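Local atomic coordinates of Alpha/beta hydrolase fold protein (PDB entry 4PW0), a protein that is of unknown exact function but has the alpha/beta hydrolase fold and probably hydrolyses a substrate not yet identified. Residues E157-F162 against K176-L181; F164-Q169 against A260-F265. One frame throughout, in Å; residues are numbered along the deposited sequence. Where two conformers were deposited one is given.

Both interactions use helix 158-166, and they touch where Phe162 and Thr180 of interaction 1 meet Phe167 of interaction 2. Interaction 1 is partly buried. It packs two helices of the region inserted between strands 127-133 and 226-231, probably the cap of the enzyme, mainly through side chains. Its outer part has exposed Lys159 and Leu178, while Thr180 and Gly177 are buried. Interaction 2 is a buried contact nearer the centre of the chain. It joins the end of the same helix to the loop with His262, the likely catalytic histidine. Apolar packing round the Phe162 ring carries interaction 1; interaction 2 adds a backbone hydrogen bond and a bridging water.

Interaction 1. Residues E157-F162 against K176-L181; sequences EPKERF and KGLATL
Thr180, whose methyl meets Phe162 across the contact, grips Lys176 O with two donors. Its OG1 lies 2.9 Å from Lys176 O, and its backbone N bonds the same oxygen. The two donors come from opposite faces of the carbonyl plane. The OG1 bond probably holds the rotation of the Thr180 side chain, with CG2 on the side of Phe162.

Phe162 carries most of the contact. With CG anti to the backbone N (chi1 -174°), the Phe162 ring is directed at helix 171-184. Leu181 CD2 sits over one ring face, 3.7 Å from the Phe162 ring centroid, and makes a CH-pi contact. The approach is only 16° off the ring normal. At the ring edge, Thr180 CG2 lies in plane, 3.7 Å from Phe162 CZ. Gly177 O is also near the ring plane, 3.6 Å from Phe162 CE2. An alanine at Phe162 would probably open a gap beside Leu181 CD2 and Thr180 CG2, and leave Leu181 freer to turn.

Lys159 extends the contact outward with its aliphatic part. Its CD touches Leu178 CD2 at 3.9 Å, and its CG also meets Leu181 CD1. The chain is bent, and Lys159 NZ forms a salt bridge with Glu160 OE2 at 2.7 Å. Arg174 is a second partner of that oxygen.

The axes of segments 158-162 and 176-181 come within 10.7 Å, at 121°. Across the two segments the contact is mainly apolar, with Gly177 O at the ring edge. The helices are held here by the fit of Phe162 against Leu181, Thr180 and Gly177.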
loop_
_atom_site.group_PDB
_atom_site.type_symbol
_atom_site.label_atom_id
_atom_site.label_comp_id
_atom_site.label_asym_id
_atom_site.label_seq_id
_atom_site.Cartn_x
_atom_site.Cartn_y
_atom_site.Cartn_z
ATOM N N GLU A 157 22.752 20.773 12.470
ATOM C CA GLU A 157 21.790 21.725 13.022
ATOM C C GLU A 157 20.367 21.303 12.621
ATOM O O GLU A 157 20.211 20.335 11.851
ATOM C CB GLU A 157 22.126 23.139 12.518
ATOM C CG GLU A 157 23.481 23.697 12.997
ATOM C CD GLU A 157 23.491 24.268 14.446
ATOM O OE1 GLU A 157 22.483 24.930 14.909
ATOM O OE2 GLU A 157 24.550 24.064 15.159
ATOM N N PRO A 158 19.344 22.001 13.128
ATOM C CA PRO A 158 18.044 21.375 13.133
ATOM C C PRO A 158 17.458 20.990 11.785
ATOM O O PRO A 158 16.951 19.863 11.657
ATOM C CB PRO A 158 17.160 22.360 13.906
ATOM C CG PRO A 158 18.100 23.024 14.878
ATOM C CD PRO A 158 19.389 23.127 14.094
ATOM N N LYS A 159 17.451 21.854 10.801
ATOM C CA LYS A 159 16.826 21.526 9.514
ATOM C C LYS A 159 17.574 20.366 8.878
ATOM O O LYS A 159 16.959 19.392 8.425
ATOM C CB LYS A 159 16.827 22.724 8.595
ATOM C CG LYS A 159 16.254 22.439 7.213
ATOM C CD LYS A 159 17.040 22.865 6.007
ATOM C CE LYS A 159 18.507 22.908 6.159
ATOM N NZ LYS A 159 19.168 22.998 4.873
ATOM N N GLU A 160 18.904 20.426 8.842
ATOM C CA GLU A 160 19.661 19.335 8.220
ATOM C C GLU A 160 19.554 18.044 9.020
ATOM O O GLU A 160 19.489 16.954 8.351
ATOM C CB GLU A 160 21.140 19.699 8.026
ATOM C CG GLU A 160 21.375 20.610 6.828
ATOM C CD GLU A 160 21.024 19.959 5.492
ATOM O OE1 GLU A 160 21.470 18.831 5.257
ATOM O OE2 GLU A 160 20.342 20.560 4.696
ATOM N N ARG A 161 19.499 18.109 10.331
ATOM C CA ARG A 161 19.325 16.917 11.138
ATOM C C ARG A 161 17.969 16.251 10.795
ATOM O O ARG A 161 17.875 15.019 10.624
ATOM C CB ARG A 161 19.429 17.233 12.632
ATOM C CG ARG A 161 19.528 16.026 13.539
ATOM C CD ARG A 161 19.553 16.382 15.022
ATOM N NE ARG A 161 20.879 16.809 15.548
ATOM C CZ ARG A 161 21.123 17.059 16.849
ATOM N NH1 ARG A 161 20.230 16.763 17.777
ATOM N NH2 ARG A 161 22.322 17.454 17.256
ATOM N N PHE A 162 16.908 17.067 10.728
ATOM C CA PHE A 162 15.566 16.591 10.394
ATOM C C PHE A 162 15.530 15.952 8.996
ATOM O O PHE A 162 14.983 14.844 8.847
ATOM C CB PHE A 162 14.626 17.790 10.465
ATOM C CG PHE A 162 13.152 17.436 10.288
ATOM C CD1 PHE A 162 12.433 16.850 11.304
ATOM C CD2 PHE A 162 12.517 17.705 9.123
ATOM C CE1 PHE A 162 11.075 16.562 11.147
ATOM C CE2 PHE A 162 11.167 17.445 8.959
ATOM C CZ PHE A 162 10.449 16.863 9.964
ATOM N N LYS A 176 9.467 18.250 0.526
ATOM C CA LYS A 176 8.365 17.755 1.366
ATOM C C LYS A 176 8.792 17.722 2.821
ATOM O O LYS A 176 7.932 17.813 3.717
ATOM C CB LYS A 176 7.888 16.402 0.848
ATOM C CG LYS A 176 7.177 16.522 -0.502
ATOM C CD LYS A 176 6.712 15.279 -1.181
ATOM C CE LYS A 176 5.884 15.596 -2.456
ATOM N NZ LYS A 176 4.542 16.255 -2.345
ATOM N N GLY A 177 10.093 17.614 3.096
ATOM C CA GLY A 177 10.624 17.756 4.436
ATOM C C GLY A 177 10.490 19.181 4.962
ATOM O O GLY A 177 10.101 19.388 6.126
ATOM N N LEU A 178 10.834 20.181 4.143
ATOM C CA LEU A 178 10.621 21.566 4.556
ATOM C C LEU A 178 9.129 21.799 4.806
ATOM O O LEU A 178 8.784 22.483 5.799
ATOM C CB LEU A 178 11.142 22.522 3.486
ATOM C CG LEU A 178 12.646 22.515 3.211
ATOM C CD1 LEU A 178 12.948 23.644 2.220
ATOM C CD2 LEU A 178 13.439 22.673 4.502
ATOM N N ALA A 179 8.236 21.252 3.977
ATOM C CA ALA A 179 6.810 21.396 4.239
ATOM C C ALA A 179 6.417 20.819 5.591
ATOM O O ALA A 179 5.619 21.408 6.327
ATOM C CB ALA A 179 5.975 20.793 3.140
ATOM N N THR A 180 6.998 19.672 5.956
ATOM C CA THR A 180 6.706 19.073 7.261
ATOM C C THR A 180 7.148 19.972 8.409
ATOM O O THR A 180 6.403 20.159 9.379
ATOM C CB THR A 180 7.370 17.711 7.389
ATOM O OG1 THR A 180 7.009 16.870 6.281
ATOM C CG2 THR A 180 6.957 17.030 8.667
ATOM N N LEU A 181 8.332 20.561 8.291
ATOM C CA LEU A 181 8.796 21.514 9.315
ATOM C C LEU A 181 7.811 22.624 9.503
ATOM O O LEU A 181 7.501 22.996 10.640
ATOM C CB LEU A 181 10.115 22.101 8.916
ATOM C CG LEU A 181 11.227 21.165 9.108
ATOM C CD1 LEU A 181 12.506 21.794 8.552
ATOM C CD2 LEU A 181 11.428 20.775 10.590
#

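Interaction 2. Residues F164-Q169 against A260-F265; sequences FIFFEQ and AAHGSF
Backbone hydrogen bonding joins Phe166, at the end of helix 158-166, to Gly263. Gly263 N donates to Phe166 O at 2.8 Å, with an N-H...O angle of 145°. A water also donates to Phe166 O and accepts from Ala261 N, so it bridges the two segments. The oxygen thus takes two donors. Gly263 is the N-cap residue of helix 264-267, and a type I turn runs from Ala261 to Ser264.

Packing against the backbone comes next. Ala261 CB points at the other segment and lies 3.5 Å from Phe167 C. His262 CB comes 3.3 Å from Ile165 O, which lies near the plane of the imidazole at its edge. Glu168 CG lies 3.7 Å from Ala260 O. The acid group of Glu168 turns elsewhere: OE2 accepts from Gln169 N with its anti lone pair, and OE1 from Asn233.

Aromatic contacts complete the set. With CG anti to its backbone N (chi1 179°), the His262 ring is set beside Phe166. The two rings meet rim to rim. Their centroids are 5.6 Å apart and the planes differ by 12°. Phe166 CE1 is 3.6 Å from His262 CD2. Ile165 CG2 lies over the centre of one Phe166 face and also comes near His262 CD2.

His262 ND1 bonds Asp234, and its side chain touches Ser110 on the probable nucleophile elbow. This is consistent with a Ser-His-Asp triad. The contact then places the end of a probable cap helix against the histidine loop of an alpha/beta hydrolase active site.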
loop_
_atom_site.group_PDB
_atom_site.type_symbol
_atom_site.label_atom_id
_atom_site.label_comp_id
_atom_site.label_asym_id
_atom_site.label_seq_id
_atom_site.Cartn_x
_atom_site.Cartn_y
_atom_site.Cartn_z
ATOM N N PHE A 164 18.063 14.758 7.313
ATOM C CA PHE A 164 18.943 13.569 7.346
ATOM C C PHE A 164 18.222 12.358 7.910
ATOM O O PHE A 164 18.360 11.235 7.388
ATOM C CB PHE A 164 20.244 13.875 8.120
ATOM C CG PHE A 164 21.134 12.673 8.331
ATOM C CD1 PHE A 164 21.956 12.269 7.311
ATOM C CD2 PHE A 164 21.140 11.976 9.487
ATOM C CE1 PHE A 164 22.738 11.136 7.480
ATOM C CE2 PHE A 164 21.956 10.859 9.674
ATOM C CZ PHE A 164 22.735 10.453 8.653
ATOM N N ILE A 165 17.521 12.542 9.022
ATOM C CA ILE A 165 16.846 11.457 9.664
ATOM C C ILE A 165 15.618 11.002 8.909
ATOM O O ILE A 165 15.300 9.804 8.959
ATOM C CB ILE A 165 16.497 11.819 11.130
ATOM C CG1 ILE A 165 17.786 11.917 11.953
ATOM C CG2 ILE A 165 15.512 10.853 11.752
ATOM C CD1 ILE A 165 18.548 10.623 12.234
ATOM N N PHE A 166 14.855 11.921 8.344
ATOM C CA PHE A 166 13.505 11.603 7.888
ATOM C C PHE A 166 13.272 11.560 6.389
ATOM O O PHE A 166 12.251 11.027 5.922
ATOM C CB PHE A 166 12.449 12.511 8.532
ATOM C CG PHE A 166 12.286 12.293 10.010
ATOM C CD1 PHE A 166 11.762 11.130 10.519
ATOM C CD2 PHE A 166 12.628 13.299 10.917
ATOM C CE1 PHE A 166 11.574 10.962 11.861
ATOM C CE2 PHE A 166 12.472 13.120 12.247
ATOM C CZ PHE A 166 11.931 11.942 12.751
ATOM N N PHE A 167 14.174 12.140 5.596
ATOM C CA PHE A 167 13.907 12.356 4.163
ATOM C C PHE A 167 15.002 11.788 3.244
ATOM O O PHE A 167 16.108 11.535 3.714
ATOM C CB PHE A 167 13.595 13.855 3.880
ATOM C CG PHE A 167 12.289 14.261 4.506
ATOM C CD1 PHE A 167 12.226 14.646 5.844
ATOM C CD2 PHE A 167 11.128 14.116 3.789
ATOM C CE1 PHE A 167 11.006 14.843 6.434
ATOM C CE2 PHE A 167 9.901 14.332 4.398
ATOM C CZ PHE A 167 9.867 14.692 5.715
ATOM N N GLU A 168 14.645 11.616 1.979
ATOM C CA GLU A 168 15.585 11.211 0.954
ATOM C C GLU A 168 16.406 12.399 0.487
ATOM O O GLU A 168 16.200 13.537 0.934
ATOM C CB GLU A 168 14.854 10.502 -0.194
ATOM C CG GLU A 168 15.060 8.995 -0.241
ATOM C CD GLU A 168 16.447 8.527 -0.678
ATOM O OE1 GLU A 168 16.664 7.292 -0.846
ATOM O OE2 GLU A 168 17.349 9.384 -0.916
ATOM N N GLN A 169 17.320 12.136 -0.432
ATOM C CA GLN A 169 18.299 13.135 -0.830
ATOM C C GLN A 169 17.822 14.085 -1.927
ATOM O O GLN A 169 18.407 15.177 -2.119
ATOM C CB GLN A 169 19.599 12.430 -1.236
ATOM C CG GLN A 169 20.271 11.733 -0.061
ATOM C CD GLN A 169 21.575 11.061 -0.417
ATOM O OE1 GLN A 169 21.837 10.764 -1.575
ATOM N NE2 GLN A 169 22.409 10.821 0.590
ATOM N N ALA A 260 11.262 8.183 -0.676
ATOM C CA ALA A 260 10.996 8.577 0.688
ATOM C C ALA A 260 11.849 7.765 1.639
ATOM O O ALA A 260 12.502 6.795 1.235
ATOM C CB ALA A 260 9.517 8.426 0.973
ATOM N N ALA A 261 11.858 8.166 2.911
ATOM C CA ALA A 261 12.786 7.565 3.854
ATOM C C ALA A 261 12.067 7.309 5.162
ATOM O O ALA A 261 10.878 6.960 5.168
ATOM C CB ALA A 261 14.014 8.477 4.018
ATOM N N HIS A 262 12.779 7.410 6.276
ATOM C CA HIS A 262 12.221 7.061 7.569
ATOM C C HIS A 262 10.963 7.857 7.929
ATOM O O HIS A 262 10.104 7.344 8.641
ATOM C CB HIS A 262 13.322 7.207 8.604
ATOM C CG HIS A 262 12.900 6.909 9.996
ATOM N ND1 HIS A 262 12.432 5.677 10.402
ATOM C CD2 HIS A 262 12.856 7.705 11.091
ATOM C CE1 HIS A 262 12.139 5.727 11.687
ATOM N NE2 HIS A 262 12.354 6.951 12.108
ATOM N N GLY A 263 10.850 9.093 7.433
ATOM C CA GLY A 263 9.679 9.890 7.634
ATOM C C GLY A 263 8.638 9.798 6.550
ATOM O O GLY A 263 7.961 10.781 6.232
ATOM N N SER A 264 8.455 8.609 5.981
ATOM C CA SER A 264 7.530 8.386 4.892
ATOM C C SER A 264 6.167 9.093 5.027
ATOM O O SER A 264 5.684 9.751 4.097
ATOM C CB SER A 264 7.297 6.860 4.721
ATOM O OG SER A 264 6.690 6.290 5.856
ATOM N N PHE A 265 5.513 8.912 6.169
ATOM C CA PHE A 265 4.174 9.474 6.338
ATOM C C PHE A 265 4.172 11.005 6.466
ATOM O O PHE A 265 3.170 11.629 6.161
ATOM C CB PHE A 265 3.331 8.773 7.408
ATOM C CG PHE A 265 3.666 8.987 8.856
ATOM C CD1 PHE A 265 4.828 9.538 9.333
ATOM C CD2 PHE A 265 2.713 8.569 9.797
ATOM C CE1 PHE A 265 5.074 9.704 10.702
ATOM C CE2 PHE A 265 2.971 8.726 11.150
ATOM C CZ PHE A 265 4.119 9.302 11.603
HETATM O O HOH W 1 10.500 10.571 3.738
#